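Local coordinates for serine protease inhibitor (Schistosoma haematobium, PDB 3STO), which probably inhibits serine-type endopeptidases, being a serpin of a parasitic blood fluke, at residues A21-Y26 with T41-I46; V189-F194 with I341-L346. All blocks are in the same frame, centred on the assembly; numbering follows the deposited sequence.

Interaction 1 (A21-Y26 with T41-I46); sequences AFTHAY and TCPLGI
Tyr26 reaches from helix 18-30 to Thr41, just before helix 43-55, and the two side chains meet tip to tip. Tyr26 OH donates a hydrogen bond of 2.7 Å to Thr41 OG1, which lies at the ring edge near its plane. Over one face of the same ring sits Ile46 CG1, a CH-pi contact 4.2 Å from the ring centroid. The Pro43 side chain crosses that of Tyr26 at about a right angle, with Pro43 CB 4.0 Å from Tyr26 CD2. One turn earlier, Phe22 presents its edge. Phe22 CZ touches Ile46 CG2 at 3.9 Å, and Pro43 O lies near the ring plane beside Phe22 CE2. In both aromatics CG stands anti to the backbone N (chi1 175° in Phe22, 165° in Tyr26).

This tight part is buried. Thr23 is buried too, its OG1 held by His19 O and 3.9 Å from Pro43 CB. By contrast, Ala21, His24 and Ala25 do not touch 41-46 and are partly exposed. Cys42 N-caps helix 43-55, its SG accepting from Gly45 N. The contact is mainly apolar packing with one buried hydrogen bond across it. Thr41 OG1 also bonds to Gln342 OE1 of strand 339-348, which probably helps fix the Tyr26 ring.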
# COMPACT_ATOMS: atom_id res chain seq x y z
N ALA A 21 8.83 9.88 -6.71
CA ALA A 21 8.35 10.23 -8.05
C ALA A 21 7.38 9.17 -8.57
O ALA A 21 6.28 9.48 -9.04
CB ALA A 21 9.51 10.36 -8.99
N PHE A 22 7.80 7.92 -8.48
CA PHE A 22 6.92 6.81 -8.82
C PHE A 22 5.62 6.93 -8.02
O PHE A 22 4.53 6.94 -8.56
CB PHE A 22 7.60 5.47 -8.50
CG PHE A 22 6.69 4.30 -8.72
CD1 PHE A 22 6.43 3.84 -10.01
CD2 PHE A 22 6.05 3.69 -7.65
CE1 PHE A 22 5.56 2.78 -10.22
CE2 PHE A 22 5.17 2.63 -7.85
CZ PHE A 22 4.93 2.15 -9.14
N THR A 23 5.77 7.00 -6.70
CA THR A 23 4.64 7.04 -5.79
C THR A 23 3.60 8.09 -6.18
O THR A 23 2.42 7.79 -6.22
CB THR A 23 5.10 7.22 -4.34
OG1 THR A 23 5.74 6.02 -3.90
CG2 THR A 23 3.90 7.45 -3.48
N HIS A 24 4.05 9.28 -6.52
CA HIS A 24 3.16 10.35 -6.96
C HIS A 24 2.44 10.02 -8.27
O HIS A 24 1.24 10.21 -8.38
CB HIS A 24 3.92 11.69 -7.09
CG HIS A 24 3.03 12.86 -7.37
ND1 HIS A 24 3.50 14.06 -7.85
CD2 HIS A 24 1.68 13.00 -7.22
CE1 HIS A 24 2.48 14.90 -7.98
NE2 HIS A 24 1.37 14.28 -7.62
N ALA A 25 3.17 9.49 -9.25
CA ALA A 25 2.61 9.16 -10.55
C ALA A 25 1.58 8.08 -10.37
O ALA A 25 0.49 8.11 -10.97
CB ALA A 25 3.71 8.69 -11.53
N TYR A 26 1.94 7.11 -9.55
CA TYR A 26 1.02 6.02 -9.31
C TYR A 26 -0.28 6.50 -8.60
O TYR A 26 -1.38 6.06 -8.92
CB TYR A 26 1.72 4.93 -8.54
CG TYR A 26 0.78 3.94 -7.94
CD1 TYR A 26 0.17 2.98 -8.74
CD2 TYR A 26 0.45 3.99 -6.57
CE1 TYR A 26 -0.73 2.05 -8.21
CE2 TYR A 26 -0.43 3.07 -6.01
CZ TYR A 26 -1.02 2.10 -6.85
OH TYR A 26 -1.89 1.16 -6.35
N THR A 41 -4.57 1.45 -0.79
CA THR A 41 -3.39 1.00 -1.52
C THR A 41 -2.05 1.18 -0.79
O THR A 41 -1.86 2.10 0.01
CB THR A 41 -3.27 1.71 -2.90
OG1 THR A 41 -2.37 0.98 -3.74
CG2 THR A 41 -2.78 3.17 -2.71
N CYS A 42 -1.10 0.31 -1.15
CA CYS A 42 0.30 0.41 -0.71
C CYS A 42 1.32 0.56 -1.86
O CYS A 42 1.76 -0.42 -2.47
CB CYS A 42 0.66 -0.79 0.15
SG CYS A 42 2.46 -0.95 0.20
N PRO A 43 1.73 1.79 -2.14
CA PRO A 43 2.52 2.12 -3.34
C PRO A 43 3.90 1.47 -3.42
O PRO A 43 4.40 1.28 -4.54
CB PRO A 43 2.67 3.64 -3.27
CG PRO A 43 1.62 4.08 -2.31
CD PRO A 43 1.38 2.99 -1.36
N LEU A 44 4.51 1.15 -2.27
CA LEU A 44 5.86 0.57 -2.29
C LEU A 44 5.84 -0.91 -2.68
O LEU A 44 6.81 -1.45 -3.19
CB LEU A 44 6.59 0.77 -0.95
CG LEU A 44 6.89 2.21 -0.52
CD1 LEU A 44 7.73 2.22 0.75
CD2 LEU A 44 7.61 2.99 -1.61
N GLY A 45 4.73 -1.57 -2.42
CA GLY A 45 4.57 -2.93 -2.84
C GLY A 45 4.47 -3.04 -4.35
O GLY A 45 4.90 -4.04 -4.90
N ILE A 46 3.91 -2.02 -5.00
CA ILE A 46 3.87 -1.99 -6.47
C ILE A 46 5.29 -1.80 -6.96
O ILE A 46 5.71 -2.47 -7.89
CB ILE A 46 3.04 -0.79 -7.03
CG1 ILE A 46 1.78 -0.51 -6.22
CG2 ILE A 46 2.72 -1.01 -8.50
CD1 ILE A 46 0.83 -1.69 -6.12

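Interaction 2 (V189-F194 with I341-L346); sequences VNVFYF and IQTNVL
Strands 186-197 and 339-348 are the two central strands of the large serpin sheet between which inhibitory serpins insert the reactive-centre loop; here they are still paired, in parallel, at this end. Between 189-194 and 341-346 there are two backbone bonds: Asn190 N to Ile341 O, 2.8 Å, and Thr343 N to Asn190 O, 3.1 Å. Ile341 also bonds to Leu188 just before. The side chains of Asn190 and Gln342 lie side by side on one face, each with CG anti to the backbone N (chi1 -179° in Asn190). Gln342 NE2 gives Asn190 OD1 a nearly straight bond of 3.1 Å. The amide planes are 44° apart, and the donor is tilted from the Asn190 carbonyl plane. Gln342 NE2 also bonds to Cys42 O. Gln342 OE1 is bonded to Thr41 OG1 and to Asn344 ND2, which lies above the carbonyl plane. On the other face, Val191 CG2 touches Thr343 CG2 at 3.8 Å.

Beyond this the strands part. CA atoms of Asn190 and Gln342 are 4.7 Å apart, those of Tyr193 and Val345 7.4 Å. Phe192 N is 4.2 Å from Thr343 O, too far for a bond between them. Strand 112-124 runs beside 189-194, and strand 287-305 beside 341-346. Phe192 packs against Ile394 of strand 392-399.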
# COMPACT_ATOMS: atom_id res chain seq x y z
N VAL A 189 1.27 -11.06 -7.91
CA VAL A 189 0.43 -10.79 -6.75
C VAL A 189 1.26 -10.09 -5.66
O VAL A 189 2.25 -10.63 -5.17
CB VAL A 189 -0.21 -12.09 -6.16
CG1 VAL A 189 -1.20 -11.75 -5.06
CG2 VAL A 189 -0.94 -12.87 -7.23
N ASN A 190 0.87 -8.88 -5.30
CA ASN A 190 1.51 -8.18 -4.19
C ASN A 190 0.64 -8.12 -2.90
O ASN A 190 -0.55 -7.84 -2.93
CB ASN A 190 2.01 -6.77 -4.58
CG ASN A 190 2.70 -6.06 -3.40
OD1 ASN A 190 2.13 -5.17 -2.75
ND2 ASN A 190 3.92 -6.49 -3.10
N VAL A 191 1.28 -8.44 -1.78
CA VAL A 191 0.67 -8.38 -0.47
C VAL A 191 1.49 -7.46 0.42
O VAL A 191 2.73 -7.57 0.50
CB VAL A 191 0.62 -9.78 0.19
CG1 VAL A 191 0.23 -9.66 1.65
CG2 VAL A 191 -0.32 -10.70 -0.57
N PHE A 192 0.82 -6.53 1.08
CA PHE A 192 1.55 -5.65 1.99
C PHE A 192 0.88 -5.65 3.35
O PHE A 192 -0.19 -5.06 3.55
CB PHE A 192 1.63 -4.24 1.44
CG PHE A 192 2.77 -3.44 2.00
CD1 PHE A 192 2.60 -2.65 3.14
CD2 PHE A 192 4.02 -3.44 1.36
CE1 PHE A 192 3.66 -1.89 3.64
CE2 PHE A 192 5.08 -2.68 1.83
CZ PHE A 192 4.91 -1.90 2.97
N TYR A 193 1.53 -6.33 4.28
CA TYR A 193 0.96 -6.53 5.60
C TYR A 193 1.67 -5.65 6.63
O TYR A 193 2.88 -5.79 6.88
CB TYR A 193 1.05 -8.02 5.98
CG TYR A 193 0.26 -8.48 7.18
CD1 TYR A 193 -1.12 -8.49 7.16
CD2 TYR A 193 0.90 -8.94 8.33
CE1 TYR A 193 -1.85 -8.94 8.27
CE2 TYR A 193 0.19 -9.38 9.43
CZ TYR A 193 -1.18 -9.39 9.40
OH TYR A 193 -1.89 -9.84 10.50
N PHE A 194 0.89 -4.76 7.23
CA PHE A 194 1.34 -3.94 8.32
C PHE A 194 0.63 -4.36 9.61
O PHE A 194 -0.57 -4.58 9.61
CB PHE A 194 1.07 -2.46 8.02
CG PHE A 194 1.59 -1.53 9.06
CD1 PHE A 194 0.88 -1.32 10.25
CD2 PHE A 194 2.81 -0.89 8.88
CE1 PHE A 194 1.37 -0.45 11.23
CE2 PHE A 194 3.31 -0.02 9.84
CZ PHE A 194 2.60 0.20 11.03
N ILE A 341 -1.83 -7.79 -9.51
CA ILE A 341 -2.89 -7.62 -8.54
C ILE A 341 -2.29 -7.32 -7.19
O ILE A 341 -1.39 -8.03 -6.75
CB ILE A 341 -3.78 -8.91 -8.45
CG1 ILE A 341 -4.55 -9.14 -9.75
CG2 ILE A 341 -4.81 -8.77 -7.37
CD1 ILE A 341 -5.11 -10.54 -9.87
N GLN A 342 -2.80 -6.26 -6.55
CA GLN A 342 -2.51 -5.98 -5.14
C GLN A 342 -3.73 -6.27 -4.25
O GLN A 342 -4.84 -5.82 -4.51
CB GLN A 342 -1.96 -4.56 -4.93
CG GLN A 342 -1.64 -4.27 -3.47
CD GLN A 342 -1.07 -2.87 -3.27
OE1 GLN A 342 -1.81 -1.88 -3.28
NE2 GLN A 342 0.24 -2.78 -3.09
N THR A 343 -3.53 -7.05 -3.20
CA THR A 343 -4.59 -7.35 -2.30
C THR A 343 -4.19 -6.82 -0.92
O THR A 343 -3.10 -7.14 -0.42
CB THR A 343 -4.93 -8.85 -2.30
OG1 THR A 343 -5.94 -9.11 -1.31
CG2 THR A 343 -3.71 -9.67 -2.00
N ASN A 344 -5.07 -5.99 -0.34
CA ASN A 344 -4.78 -5.22 0.88
C ASN A 344 -5.81 -5.46 1.99
O ASN A 344 -6.98 -5.77 1.74
CB ASN A 344 -4.73 -3.70 0.58
CG ASN A 344 -3.71 -3.33 -0.48
OD1 ASN A 344 -2.51 -3.34 -0.23
ND2 ASN A 344 -4.19 -2.99 -1.68
N VAL A 345 -5.36 -5.31 3.23
CA VAL A 345 -6.28 -5.28 4.38
C VAL A 345 -5.88 -4.18 5.35
O VAL A 345 -4.70 -4.01 5.64
CB VAL A 345 -6.36 -6.62 5.11
CG1 VAL A 345 -4.98 -7.14 5.45
CG2 VAL A 345 -7.24 -6.47 6.38
N LEU A 346 -6.88 -3.41 5.78
CA LEU A 346 -6.72 -2.40 6.82
C LEU A 346 -7.73 -2.70 7.91
O LEU A 346 -8.92 -2.45 7.76
CB LEU A 346 -6.98 -0.98 6.27
CG LEU A 346 -6.81 0.24 7.21
CD1 LEU A 346 -5.40 0.35 7.81
CD2 LEU A 346 -7.16 1.55 6.49

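From the N terminus, helix 18-30 is followed by a short link through strand 39-41 into helix 43-55. Interaction 1 closes that loop of 14 residues. Strand 39-41 also pairs antiparallel with strand 392-399, near the C terminus, so both ends of the chain meet here. Interaction 2 opens much later and closes a far longer loop of 146 residues. The two are in series, neither nested nor crossed. Their centres are about 13 Å apart, yet they touch, with Gln342 joining Thr41 and Cys42. The start of helix 43-55 therefore joins helix 18-30 to the central sheet at the place where strands 186-197 and 339-348 begin to separate, consistent with the shutter region of serpins.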